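PDB 5W2F: eukaryotic translation initiation factor 2D, which delivers tRNA to the P-site of the eukaryotic ribosome without needing GTP, and is represented here by its C-terminal part. Local coordinates for residues A[15-20]-A[34-39]; A[117-120]-A[124-127]. All blocks are in the same frame, centred on the assembly; numbering follows the deposited sequence.

Interaction 1: residues A[15-20]-A[34-39]; sequences LLFQES and RTIVIN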
loop_
_atom_site.group_PDB
_atom_site.type_symbol
_atom_site.label_atom_id
_atom_site.label_comp_id
_atom_site.label_asym_id
_atom_site.label_seq_id
_atom_site.Cartn_x
_atom_site.Cartn_y
_atom_site.Cartn_z
ATOM N N LEU A 15 10.443 -3.270 20.242
ATOM C CA LEU A 15 10.367 -2.924 21.668
ATOM C C LEU A 15 9.214 -1.970 21.979
ATOM O O LEU A 15 8.616 -2.058 23.054
ATOM C CB LEU A 15 11.696 -2.364 22.191
ATOM C CG LEU A 15 12.893 -3.319 22.123
ATOM C CD1 LEU A 15 14.174 -2.646 22.611
ATOM C CD2 LEU A 15 12.601 -4.584 22.917
ATOM N N LEU A 16 8.888 -1.083 21.041
ATOM C CA LEU A 16 7.738 -0.183 21.222
ATOM C C LEU A 16 6.441 -0.983 21.276
ATOM O O LEU A 16 5.582 -0.706 22.099
ATOM C CB LEU A 16 7.672 0.862 20.107
ATOM C CG LEU A 16 6.465 1.799 20.031
ATOM C CD1 LEU A 16 6.322 2.572 21.337
ATOM C CD2 LEU A 16 6.638 2.755 18.858
ATOM N N PHE A 17 6.311 -1.979 20.396
ATOM C CA PHE A 17 5.067 -2.734 20.244
ATOM C C PHE A 17 4.935 -3.958 21.140
ATOM O O PHE A 17 3.860 -4.576 21.177
ATOM C CB PHE A 17 4.871 -3.096 18.761
ATOM C CG PHE A 17 4.464 -1.907 17.955
ATOM C CD1 PHE A 17 3.134 -1.510 17.919
ATOM C CD2 PHE A 17 5.413 -1.120 17.325
ATOM C CE1 PHE A 17 2.763 -0.370 17.252
ATOM C CE2 PHE A 17 5.040 0.016 16.638
ATOM C CZ PHE A 17 3.720 0.396 16.605
ATOM N N GLN A 18 6.012 -4.276 21.861
ATOM C CA GLN A 18 6.119 -5.482 22.693
ATOM C C GLN A 18 5.009 -5.587 23.730
ATOM O O GLN A 18 4.393 -6.650 23.858
ATOM C CB GLN A 18 7.493 -5.509 23.392
ATOM C CG GLN A 18 7.830 -6.797 24.111
ATOM C CD GLN A 18 9.319 -6.949 24.375
ATOM O OE1 GLN A 18 9.921 -7.958 24.020
ATOM N NE2 GLN A 18 9.916 -5.950 24.997
ATOM N N GLU A 19 4.747 -4.498 24.459
ATOM C CA GLU A 19 3.737 -4.526 25.548
ATOM C C GLU A 19 2.324 -4.736 25.023
ATOM O O GLU A 19 1.532 -5.443 25.652
ATOM C CB GLU A 19 3.797 -3.242 26.393
ATOM C CG GLU A 19 2.683 -3.053 27.432
ATOM C CD GLU A 19 2.586 -4.182 28.444
ATOM O OE1 GLU A 19 3.624 -4.814 28.756
ATOM O OE2 GLU A 19 1.462 -4.426 28.943
ATOM N N SER A 20 2.018 -4.123 23.875
ATOM C CA SER A 20 0.706 -4.257 23.236
ATOM C C SER A 20 0.463 -5.645 22.638
ATOM O O SER A 20 -0.646 -5.934 22.211
ATOM C CB SER A 20 0.527 -3.202 22.140
ATOM O OG SER A 20 1.338 -3.509 21.023
ATOM N N ARG A 34 -2.195 4.509 16.908
ATOM C CA ARG A 34 -2.410 5.674 17.745
ATOM C C ARG A 34 -2.709 5.278 19.188
ATOM O O ARG A 34 -2.091 5.794 20.127
ATOM C CB ARG A 34 -3.489 6.583 17.142
ATOM C CG ARG A 34 -3.020 7.286 15.865
ATOM C CD ARG A 34 -4.148 8.070 15.182
ATOM N NE ARG A 34 -3.752 8.600 13.869
ATOM C CZ ARG A 34 -2.987 9.678 13.666
ATOM N NH1 ARG A 34 -2.690 10.052 12.420
ATOM N NH2 ARG A 34 -2.515 10.396 14.689
ATOM N N THR A 35 -3.625 4.344 19.366
ATOM C CA THR A 35 -3.949 3.850 20.693
ATOM C C THR A 35 -2.728 3.261 21.391
ATOM O O THR A 35 -2.471 3.527 22.579
ATOM C CB THR A 35 -5.074 2.804 20.602
ATOM O OG1 THR A 35 -6.243 3.451 20.093
ATOM C CG2 THR A 35 -5.368 2.174 21.935
ATOM N N ILE A 36 -1.975 2.457 20.655
ATOM C CA ILE A 36 -0.808 1.792 21.230
ATOM C C ILE A 36 0.245 2.791 21.697
ATOM O O ILE A 36 0.816 2.666 22.793
ATOM C CB ILE A 36 -0.207 0.793 20.231
ATOM C CG1 ILE A 36 -1.141 -0.400 20.094
ATOM C CG2 ILE A 36 1.187 0.333 20.638
ATOM C CD1 ILE A 36 -0.914 -1.203 18.833
ATOM N N VAL A 37 0.519 3.775 20.855
ATOM C CA VAL A 37 1.544 4.746 21.181
ATOM C C VAL A 37 1.115 5.640 22.342
ATOM O O VAL A 37 1.930 5.951 23.231
ATOM C CB VAL A 37 1.963 5.547 19.934
ATOM C CG1 VAL A 37 2.888 6.694 20.287
ATOM C CG2 VAL A 37 2.638 4.623 18.926
ATOM N N ILE A 38 -0.149 6.060 22.345
ATOM C CA ILE A 38 -0.670 6.850 23.457
ATOM C C ILE A 38 -0.546 6.051 24.748
ATOM O O ILE A 38 -0.090 6.580 25.765
ATOM C CB ILE A 38 -2.095 7.352 23.183
ATOM C CG1 ILE A 38 -2.051 8.429 22.080
ATOM C CG2 ILE A 38 -2.728 7.935 24.438
ATOM C CD1 ILE A 38 -3.397 8.779 21.487
ATOM N N ASN A 39 -0.944 4.780 24.707
ATOM C CA ASN A 39 -0.852 3.934 25.894
ATOM C C ASN A 39 0.585 3.720 26.352
ATOM O O ASN A 39 0.857 3.709 27.563
ATOM C CB ASN A 39 -1.524 2.591 25.668
ATOM C CG ASN A 39 -3.030 2.692 25.624
ATOM O OD1 ASN A 39 -3.613 3.670 26.077
ATOM N ND2 ASN A 39 -3.668 1.677 25.065
#
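Residues 15-20 meet residues 34-39 where the short helix 14-17 and the residues just after it pack on the middle of helix 30-43. The backbones come nearest at Ser20 and Ile36, whose CA atoms are 6.6 Å apart. At Leu16 and Val37 the CA atoms are separated by 7.9 Å. Within 34-39 the helix is regular: Ile38 N bonds to Arg34 O and Asn39 N to Thr35 O.

Ile36 carries most of the contact. Its CB points toward the other segment. CG2 meets the Phe17 ring at an oblique angle, 3.8 Å from CE1 and just as near CD1 of that residue, and it also lies beside Ser20. CG1 lies 3.8 Å from Ser20 CB, and the terminal CD1 reaches both the ring and the serine hydroxyl. The two branches diverge because CG2 is anti to the backbone N of Ile36, while CG1 lies beside that N (chi1 -71°). The side chains of Phe17 and Ile36 cross at about a right angle. Leu16 adds a looser touch, with its CD2 4.4 Å from Val37 CG2.

The contact between the segments is apolar, but Ser20 also has a polar role. Its OG donates to Phe17 O at 2.7 Å, tilted 28° from the carbonyl plane, and also bonds to His22 ND1. These two bonds hold the hydroxyl beside Ile36.

Both segments belong to the SWIB/MDM2 region. Helix 79-89 packs against the Leu16 and Val37 end, through Cys86 and Leu83. Leu28 of strand 27-28 touches both Phe17 and Ile36, while Val9 and Leu90 also pack on Phe17. The contact thus joins two helices to a third helix and a short strand within this region.

Interaction 2: residues A[117-120]-A[124-127]; sequences LAQR and KKVT. With FMT (formic acid), chain D.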
loop_
_atom_site.group_PDB
_atom_site.type_symbol
_atom_site.label_atom_id
_atom_site.label_comp_id
_atom_site.label_asym_id
_atom_site.label_seq_id
_atom_site.Cartn_x
_atom_site.Cartn_y
_atom_site.Cartn_z
ATOM N N LEU A 117 -2.308 2.416 -23.704
ATOM C CA LEU A 117 -2.323 2.090 -25.123
ATOM C C LEU A 117 -0.948 2.376 -25.668
ATOM O O LEU A 117 -0.340 3.387 -25.326
ATOM C CB LEU A 117 -3.380 2.932 -25.840
ATOM C CG LEU A 117 -4.792 2.544 -25.449
ATOM C CD1 LEU A 117 -5.787 3.618 -25.878
ATOM C CD2 LEU A 117 -5.174 1.188 -26.038
ATOM N N ALA A 118 -0.466 1.480 -26.521
ATOM C CA ALA A 118 0.856 1.602 -27.109
ATOM C C ALA A 118 0.844 1.074 -28.521
ATOM O O ALA A 118 -0.101 0.406 -28.942
ATOM C CB ALA A 118 1.878 0.836 -26.284
ATOM N N GLN A 119 1.889 1.446 -29.251
ATOM C CA GLN A 119 2.098 0.954 -30.609
ATOM C C GLN A 119 3.127 -0.163 -30.649
ATOM O O GLN A 119 4.228 0.014 -30.167
ATOM C CB GLN A 119 2.572 2.092 -31.482
ATOM C CG GLN A 119 1.529 3.168 -31.693
ATOM C CD GLN A 119 0.292 2.637 -32.396
ATOM O OE1 GLN A 119 0.379 1.786 -33.283
ATOM N NE2 GLN A 119 -0.862 3.113 -31.978
ATOM N N ARG A 120 2.738 -1.311 -31.197
ATOM C CA ARG A 120 3.654 -2.459 -31.427
ATOM C C ARG A 120 4.220 -2.493 -32.856
ATOM O O ARG A 120 5.181 -3.209 -33.143
ATOM C CB ARG A 120 2.941 -3.778 -31.104
ATOM C CG ARG A 120 3.151 -4.264 -29.678
ATOM C CD ARG A 120 4.446 -5.046 -29.554
ATOM N NE ARG A 120 4.641 -5.623 -28.223
ATOM C CZ ARG A 120 5.686 -6.373 -27.868
ATOM N NH1 ARG A 120 6.657 -6.656 -28.740
ATOM N NH2 ARG A 120 5.764 -6.847 -26.627
ATOM N N LYS A 124 -0.288 -1.026 -35.288
ATOM C CA LYS A 124 -0.866 -2.058 -34.399
ATOM C C LYS A 124 -0.857 -1.600 -32.947
ATOM O O LYS A 124 0.175 -1.585 -32.270
ATOM C CB LYS A 124 -0.128 -3.395 -34.511
ATOM C CG LYS A 124 -0.165 -4.022 -35.898
ATOM C CD LYS A 124 -1.582 -4.246 -36.417
ATOM C CE LYS A 124 -1.582 -5.007 -37.731
ATOM N NZ LYS A 124 -2.922 -4.947 -38.373
ATOM N N LYS A 125 -2.043 -1.275 -32.461
ATOM C CA LYS A 125 -2.223 -0.785 -31.116
ATOM C C LYS A 125 -2.363 -1.982 -30.203
ATOM O O LYS A 125 -2.909 -3.016 -30.589
ATOM C CB LYS A 125 -3.482 0.071 -31.102
ATOM C CG LYS A 125 -3.717 0.933 -29.901
ATOM C CD LYS A 125 -4.824 1.960 -30.168
ATOM C CE LYS A 125 -4.307 3.315 -30.631
ATOM N NZ LYS A 125 -5.435 4.286 -30.804
ATOM N N VAL A 126 -1.817 -1.841 -29.007
ATOM C CA VAL A 126 -1.964 -2.814 -27.940
ATOM C C VAL A 126 -2.304 -2.113 -26.637
ATOM O O VAL A 126 -2.060 -0.919 -26.479
ATOM C CB VAL A 126 -0.695 -3.663 -27.739
ATOM C CG1 VAL A 126 -0.433 -4.496 -28.985
ATOM C CG2 VAL A 126 0.509 -2.809 -27.330
ATOM N N THR A 127 -2.886 -2.878 -25.728
ATOM C CA THR A 127 -3.253 -2.423 -24.388
ATOM C C THR A 127 -2.363 -3.141 -23.392
ATOM O O THR A 127 -2.239 -4.372 -23.441
ATOM C CB THR A 127 -4.734 -2.716 -24.113
ATOM O OG1 THR A 127 -5.531 -2.132 -25.144
ATOM C CG2 THR A 127 -5.179 -2.161 -22.788
HETATM C C FMT D . -8.053 2.606 -32.387
HETATM O O1 FMT D . -8.184 2.493 -31.190
HETATM O O2 FMT D . -7.169 3.492 -32.805
#
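The beta hairpin of strands 113-121 and 124-130 in the SUI1 domain brings 117-120 against 124-127. Ala118 and Val126 form an antiparallel hydrogen-bonded pair: Ala118 N to Val126 O is 2.9 Å, and Val126 N to Ala118 O is 2.8 Å. Toward the turn, Arg120 N gives a third bond to Lys124 O, also 2.8 Å and nearly straight at 169°. Leu117 with Thr127 and Gln119 with Lys125 are non-hydrogen-bonded pairs.

Val126 presents CG1 to Arg120 CG at 3.7 Å, and its CG2 meets Ala118 CB. The Arg120 chain bends at chi2 (-84°) after this apolar touch, and its NH2 bonds to Gln169 OE1. Leu117 and Thr127 lie side by side on the sheet face that also carries Lys125. Leu117 CD2 is 3.5 Å from Thr127 OG1, which is held by Gly172 O and Gln174 N.

The Lys125 chain bends at chi3 (-95°), which turns NZ to a formic acid, probably from the crystallisation liquor. NZ bonds to its O2 at 2.8 Å and weakly to its O1. Asn173 ND2 binds the same molecule. Lysine and amide thus form a small anion-accepting spot between hairpin and Asn173 loop, if the acid is bound as formate.

Overall arrangement
Interaction 1 and interaction 2 lie on opposite sides of the chain's centre. Their centres are about 51 Å apart and their nearest atoms about 37 Å, so they do not touch. They come in series along the chain: 15-20 with 34-39 closes before 117-120 with 124-127 opens. They share no helix or sheet. The first packs helix 14-17 on helix 30-43 in the SWIB/MDM2 region. The second pairs neighbouring strands of the mixed five-stranded sheet in the SUI1 domain. Strands 91-96 and 104-107 lie between them in sequence. The two contacts therefore belong to separately packed ends of an elongated C-terminal part of the initiation factor.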